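Local coordinates for protein glcnac-alpha-1,4-gal-releasing endo-beta-galactosidase (Clostridium perfringens, PDB 1UPS) that probably hydrolyses O-glycosidic bonds as an endo-beta-galactosidase that releases GlcNAc-alpha-1,4-Gal from glycans, and binds a calcium ion, at residues A[143-148]-A[173-178]; A[92-97]-A[253-258]. One frame throughout, in Å; residues are numbered along the deposited sequence.

Contact 1: residues A[143-148]-A[173-178]; sequences GGHQAW and ETFFSK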
loop_
_atom_site.group_PDB
_atom_site.type_symbol
_atom_site.label_atom_id
_atom_site.label_comp_id
_atom_site.label_asym_id
_atom_site.label_seq_id
_atom_site.Cartn_x
_atom_site.Cartn_y
_atom_site.Cartn_z
ATOM N N GLY A 143 -19.007 0.081 14.417
ATOM C CA GLY A 143 -18.838 -0.533 13.097
ATOM C C GLY A 143 -18.781 0.474 11.954
ATOM O O GLY A 143 -19.480 1.498 11.965
ATOM N N GLY A 144 -17.946 0.182 10.955
ATOM C CA GLY A 144 -17.775 1.086 9.835
ATOM C C GLY A 144 -16.304 1.301 9.520
ATOM O O GLY A 144 -15.419 0.871 10.274
ATOM N N HIS A 145 -16.047 1.942 8.387
ATOM C CA HIS A 145 -14.683 2.272 7.980
ATOM C C HIS A 145 -14.707 3.395 6.970
ATOM O O HIS A 145 -15.758 3.713 6.437
ATOM C CB HIS A 145 -13.932 1.030 7.432
ATOM C CG HIS A 145 -14.384 0.542 6.082
ATOM N ND1 HIS A 145 -15.500 -0.247 5.902
ATOM C CD2 HIS A 145 -13.805 0.659 4.861
ATOM C CE1 HIS A 145 -15.605 -0.578 4.623
ATOM N NE2 HIS A 145 -14.584 -0.036 3.967
ATOM N N GLN A 146 -13.548 3.997 6.723
ATOM C CA GLN A 146 -13.409 4.933 5.613
ATOM C C GLN A 146 -12.429 4.313 4.632
ATOM O O GLN A 146 -11.685 3.399 4.996
ATOM C CB GLN A 146 -12.900 6.300 6.101
ATOM C CG GLN A 146 -11.624 6.230 6.964
ATOM C CD GLN A 146 -11.939 6.444 8.447
ATOM O OE1 GLN A 146 -12.513 7.472 8.812
ATOM N NE2 GLN A 146 -11.602 5.466 9.287
ATOM N N ALA A 147 -12.424 4.798 3.392
ATOM C CA ALA A 147 -11.556 4.199 2.382
ATOM C C ALA A 147 -11.081 5.188 1.324
ATOM O O ALA A 147 -11.855 6.032 0.845
ATOM C CB ALA A 147 -12.256 3.002 1.720
ATOM N N TRP A 148 -9.793 5.072 0.993
ATOM C CA TRP A 148 -9.212 5.735 -0.163
ATOM C C TRP A 148 -8.694 4.580 -0.989
ATOM O O TRP A 148 -7.833 3.810 -0.525
ATOM C CB TRP A 148 -8.056 6.625 0.264
ATOM C CG TRP A 148 -7.243 7.201 -0.879
ATOM C CD1 TRP A 148 -7.653 7.466 -2.167
ATOM C CD2 TRP A 148 -5.875 7.609 -0.804
ATOM N NE1 TRP A 148 -6.597 7.979 -2.899
ATOM C CE2 TRP A 148 -5.506 8.105 -2.077
ATOM C CE3 TRP A 148 -4.919 7.598 0.212
ATOM C CZ2 TRP A 148 -4.207 8.566 -2.362
ATOM C CZ3 TRP A 148 -3.628 8.066 -0.063
ATOM C CH2 TRP A 148 -3.286 8.533 -1.344
ATOM N N GLU A 173 -8.108 1.738 4.346
ATOM C CA GLU A 173 -9.383 1.075 4.560
ATOM C C GLU A 173 -9.672 0.973 6.058
ATOM O O GLU A 173 -10.463 0.128 6.499
ATOM C CB GLU A 173 -9.350 -0.326 3.883
ATOM C CG GLU A 173 -10.734 -0.899 3.674
ATOM C CD GLU A 173 -10.727 -2.318 3.096
ATOM O OE1 GLU A 173 -11.586 -2.567 2.239
ATOM O OE2 GLU A 173 -9.933 -3.188 3.538
ATOM N N THR A 174 -9.045 1.868 6.829
ATOM C CA THR A 174 -9.021 1.795 8.294
ATOM C C THR A 174 -10.412 1.744 8.944
ATOM O O THR A 174 -11.278 2.576 8.654
ATOM C CB THR A 174 -8.207 2.970 8.829
ATOM O OG1 THR A 174 -6.894 2.921 8.215
ATOM C CG2 THR A 174 -7.960 2.812 10.345
ATOM N N PHE A 175 -10.609 0.781 9.838
ATOM C CA PHE A 175 -11.895 0.619 10.559
ATOM C C PHE A 175 -12.040 1.638 11.667
ATOM O O PHE A 175 -11.062 1.926 12.357
ATOM C CB PHE A 175 -11.974 -0.744 11.234
ATOM C CG PHE A 175 -12.198 -1.908 10.289
ATOM C CD1 PHE A 175 -12.702 -3.101 10.787
ATOM C CD2 PHE A 175 -11.893 -1.809 8.923
ATOM C CE1 PHE A 175 -12.923 -4.196 9.927
ATOM C CE2 PHE A 175 -12.098 -2.893 8.062
ATOM C CZ PHE A 175 -12.607 -4.097 8.586
ATOM N N PHE A 176 -13.264 2.127 11.890
ATOM C CA PHE A 176 -13.550 3.044 13.008
ATOM C C PHE A 176 -13.170 2.430 14.371
ATOM O O PHE A 176 -12.796 3.157 15.294
ATOM C CB PHE A 176 -15.050 3.379 13.128
ATOM C CG PHE A 176 -15.679 4.016 11.903
ATOM C CD1 PHE A 176 -14.919 4.585 10.888
ATOM C CD2 PHE A 176 -17.079 4.036 11.794
ATOM C CE1 PHE A 176 -15.539 5.160 9.761
ATOM C CE2 PHE A 176 -17.708 4.606 10.676
ATOM C CZ PHE A 176 -16.941 5.161 9.659
ATOM N N SER A 177 -13.288 1.103 14.488
ATOM C CA SER A 177 -13.075 0.411 15.773
ATOM C C SER A 177 -11.599 0.097 16.112
ATOM O O SER A 177 -11.289 -0.419 17.211
ATOM C CB SER A 177 -13.908 -0.876 15.813
ATOM O OG SER A 177 -13.372 -1.873 14.958
ATOM N N LYS A 178 -10.702 0.421 15.191
ATOM C CA LYS A 178 -9.296 0.037 15.329
ATOM C C LYS A 178 -8.431 1.303 15.232
ATOM O O LYS A 178 -7.742 1.544 14.236
ATOM C CB LYS A 178 -8.928 -1.023 14.284
ATOM C CG LYS A 178 -9.762 -2.317 14.424
ATOM C CD LYS A 178 -9.476 -3.312 13.271
ATOM C CE LYS A 178 -10.397 -4.532 13.332
ATOM N NZ LYS A 178 -10.215 -5.491 12.163
HETATM O O HOH W 1 -15.156 -0.308 12.730
HETATM O O HOH W 2 -13.580 -0.845 1.409
#
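The carbonyl oxygen of Thr174 is gripped by two N-H groups of a single residue: Gln146 NE2 donates to Thr174 O at 3.0 Å, and the backbone Gln146 N adds a weak bond to the same oxygen. In the beta-sandwich of this glycoside hydrolase family 16 enzyme, these bonds tie the start of strand 145-152 to the loop leading into strand 181-187, with one beta bridge between His145 and Phe175. Gln146 has CG in the crowded position between N and the carbonyl carbon (chi1 52°), and its chain then bends at chi2, bringing NE2 to Thr174 O. With its OE1 bonded to Ser138 N, the amide is held at both ends and its rotation is fixed. A second backbone bond, Phe176 N to Gly144 O, is nearly straight at 3.0 Å, and water 1 links Gly144 O to Ser177 N, inside the beta turn 175-178. Phe176 lays one ring face on the Gly144-His145 peptide, with Gly144 C and His145 N each 3.5 Å above the ring plane, over its centre. Gly144, at phi 133°, has no side chain to hold the ring off. Gln146 NE2 meets this ring at its edge, 3.8 Å from Phe176 CD1. His145 and Glu173 run side by side, with ring and carboxylate almost perpendicular. Glu173 OE2 is salt-bridged to Arg183, and His145 ND1 hydrogen-bonds Ser258 OG. Water 2 joins the pair, donating to Glu173 OE1 at 2.8 Å and lying 2.9 Å from His145 NE2.

Contact 2: residues A[92-97]-A[253-258]; sequences TVRSSA and YTDAGS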
loop_
_atom_site.group_PDB
_atom_site.type_symbol
_atom_site.label_atom_id
_atom_site.label_comp_id
_atom_site.label_asym_id
_atom_site.label_seq_id
_atom_site.Cartn_x
_atom_site.Cartn_y
_atom_site.Cartn_z
ATOM N N THR A 92 -28.012 -3.764 2.915
ATOM C CA THR A 92 -28.277 -2.518 3.620
ATOM C C THR A 92 -27.005 -1.733 3.967
ATOM O O THR A 92 -27.008 -0.921 4.890
ATOM C CB THR A 92 -29.173 -2.744 4.864
ATOM O OG1 THR A 92 -28.623 -3.784 5.703
ATOM C CG2 THR A 92 -30.549 -3.284 4.445
ATOM N N VAL A 93 -25.938 -1.953 3.206
ATOM C CA VAL A 93 -24.707 -1.155 3.385
ATOM C C VAL A 93 -24.992 0.317 3.062
ATOM O O VAL A 93 -25.647 0.628 2.064
ATOM C CB VAL A 93 -23.585 -1.640 2.435
ATOM C CG1 VAL A 93 -22.373 -0.679 2.453
ATOM C CG2 VAL A 93 -23.130 -3.084 2.782
ATOM N N ARG A 94 -24.498 1.218 3.896
ATOM C CA ARG A 94 -24.612 2.638 3.605
ATOM C C ARG A 94 -23.236 3.179 3.301
ATOM O O ARG A 94 -22.263 2.751 3.919
ATOM C CB ARG A 94 -25.251 3.340 4.780
ATOM C CG ARG A 94 -26.710 2.814 4.931
ATOM C CD ARG A 94 -27.475 3.490 5.977
ATOM N NE ARG A 94 -27.265 2.929 7.310
ATOM C CZ ARG A 94 -27.843 3.456 8.376
ATOM N NH1 ARG A 94 -27.667 2.937 9.579
ATOM N NH2 ARG A 94 -28.622 4.529 8.221
ATOM N N SER A 95 -23.150 4.101 2.349
ATOM C CA SER A 95 -21.854 4.703 2.009
ATOM C C SER A 95 -22.072 6.071 1.389
ATOM O O SER A 95 -23.037 6.260 0.646
ATOM C CB SER A 95 -21.049 3.799 1.042
ATOM O OG SER A 95 -19.781 4.388 0.677
ATOM N N SER A 96 -21.180 7.012 1.705
ATOM C CA SER A 96 -21.121 8.287 1.004
ATOM C C SER A 96 -19.793 8.331 0.257
ATOM O O SER A 96 -18.715 8.331 0.882
ATOM C CB SER A 96 -21.202 9.461 1.980
ATOM O OG SER A 96 -22.541 9.673 2.410
ATOM N N ALA A 97 -19.860 8.416 -1.067
ATOM C CA ALA A 97 -18.643 8.310 -1.904
ATOM C C ALA A 97 -18.508 9.415 -2.957
ATOM O O ALA A 97 -19.516 9.899 -3.506
ATOM C CB ALA A 97 -18.622 6.933 -2.619
ATOM N N TYR A 253 -18.184 4.193 5.082
ATOM C CA TYR A 253 -19.190 3.143 5.131
ATOM C C TYR A 253 -19.657 2.914 6.554
ATOM O O TYR A 253 -18.898 3.127 7.524
ATOM C CB TYR A 253 -18.556 1.813 4.768
ATOM C CG TYR A 253 -18.048 1.626 3.385
ATOM C CD1 TYR A 253 -16.787 2.096 3.019
ATOM C CD2 TYR A 253 -18.808 0.911 2.434
ATOM C CE1 TYR A 253 -16.283 1.858 1.717
ATOM C CE2 TYR A 253 -18.314 0.684 1.137
ATOM C CZ TYR A 253 -17.042 1.167 0.798
ATOM O OH TYR A 253 -16.528 0.952 -0.471
ATOM N N THR A 254 -20.892 2.434 6.682
ATOM C CA THR A 254 -21.266 1.686 7.888
ATOM C C THR A 254 -22.275 0.589 7.528
ATOM O O THR A 254 -22.787 0.579 6.405
ATOM C CB THR A 254 -21.749 2.624 9.027
ATOM O OG1 THR A 254 -21.824 1.877 10.267
ATOM C CG2 THR A 254 -23.192 3.129 8.762
ATOM N N ASP A 255 -22.513 -0.341 8.459
ATOM C CA ASP A 255 -23.410 -1.489 8.221
ATOM C C ASP A 255 -22.904 -2.412 7.105
ATOM O O ASP A 255 -23.691 -3.092 6.427
ATOM C CB ASP A 255 -24.810 -0.979 7.928
ATOM C CG ASP A 255 -25.370 -0.194 9.091
ATOM O OD1 ASP A 255 -26.152 0.756 8.857
ATOM O OD2 ASP A 255 -25.051 -0.461 10.276
ATOM N N ALA A 256 -21.580 -2.437 6.958
ATOM C CA ALA A 256 -20.889 -3.239 5.962
ATOM C C ALA A 256 -20.071 -4.324 6.658
ATOM O O ALA A 256 -20.335 -4.663 7.828
ATOM C CB ALA A 256 -19.998 -2.329 5.079
ATOM N N GLY A 257 -19.079 -4.876 5.965
ATOM C CA GLY A 257 -18.285 -5.941 6.562
ATOM C C GLY A 257 -17.429 -5.474 7.734
ATOM O O GLY A 257 -16.934 -6.302 8.513
ATOM N N SER A 258 -17.241 -4.159 7.846
ATOM C CA SER A 258 -16.518 -3.564 8.973
ATOM C C SER A 258 -17.402 -3.346 10.194
ATOM O O SER A 258 -16.977 -2.699 11.143
ATOM C CB SER A 258 -15.869 -2.233 8.573
ATOM O OG SER A 258 -16.812 -1.384 7.924
HETATM O O HOH W 3 -28.246 -0.025 6.894
#
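The guanidinium of Arg94 and the carboxylate of Asp255 lie nearly in one plane, 12° apart, and meet edge to edge, whereas the Tyr253 ring has Ser95 OG over the centre of one face, His145 stacked on the opposite face, and Val93 CG1 at its edge. These groups flank an antiparallel pairing in the beta-sandwich of this family 16 glycoside hydrolase, where strand 94-99 borders strand 246-254. Arg94 and Thr254 form its hydrogen-bonded pair: Arg94 N reaches Thr254 O at 3.1 Å, nearly along the C=O axis, and Thr254 N returns the bond to Arg94 O. Ser95 and Tyr253 make the next, non-hydrogen-bonded pair. Their side chains share the other sheet face from Arg94 and Thr254, and Ser95 OG, anti to its backbone N, also bonds Ile252 O. The Tyr253 hydroxyl is held by Tyr52. The strand ends with Thr254, and Asp255, with positive phi (63°), turns the chain. Val93 fills the corner so formed, its CG1 lying 3.9 Å from both Tyr253 CD2 and Ala256 CB. On the far side Arg94 bends at chi3 (-85°) and grips Asp255 side-on, sending both NE and NH1 to the one oxygen OD1. The NH1 bond, 2.8 Å to OD1, uses the syn lone pair. Asp255 OD2 pairs with His261, while Arg94 NH2 bonds the carbonyls of Glu80 and Gln82, so neither charged group can easily turn. Water 3 gives OD1 a third donor, lying 3.0 Å from Asp255 OD1 and 2.5 Å from Thr92 O.

How the contacts relate
Both contacts reach one six-stranded sheet, in which strand 246-254 lies between 94-99, an outermost strand, and 145-152. Contact 2 joins the first two and is partly buried; contact 1, nested within the chain loop that contact 2 closes, is more deeply buried and links strand 145-152 to a loop. The difference shows in the chemistry: a regular strand pair with a salt bridge in contact 2, against a single bridge, a side-chain amide and an aromatic ring laid on a peptide in contact 1. They meet directly, with His145 O 2.8 Å from Tyr253 N, His145 ND1 2.7 Å from Ser258 OG, and Phe176 CZ packed on Tyr253 O.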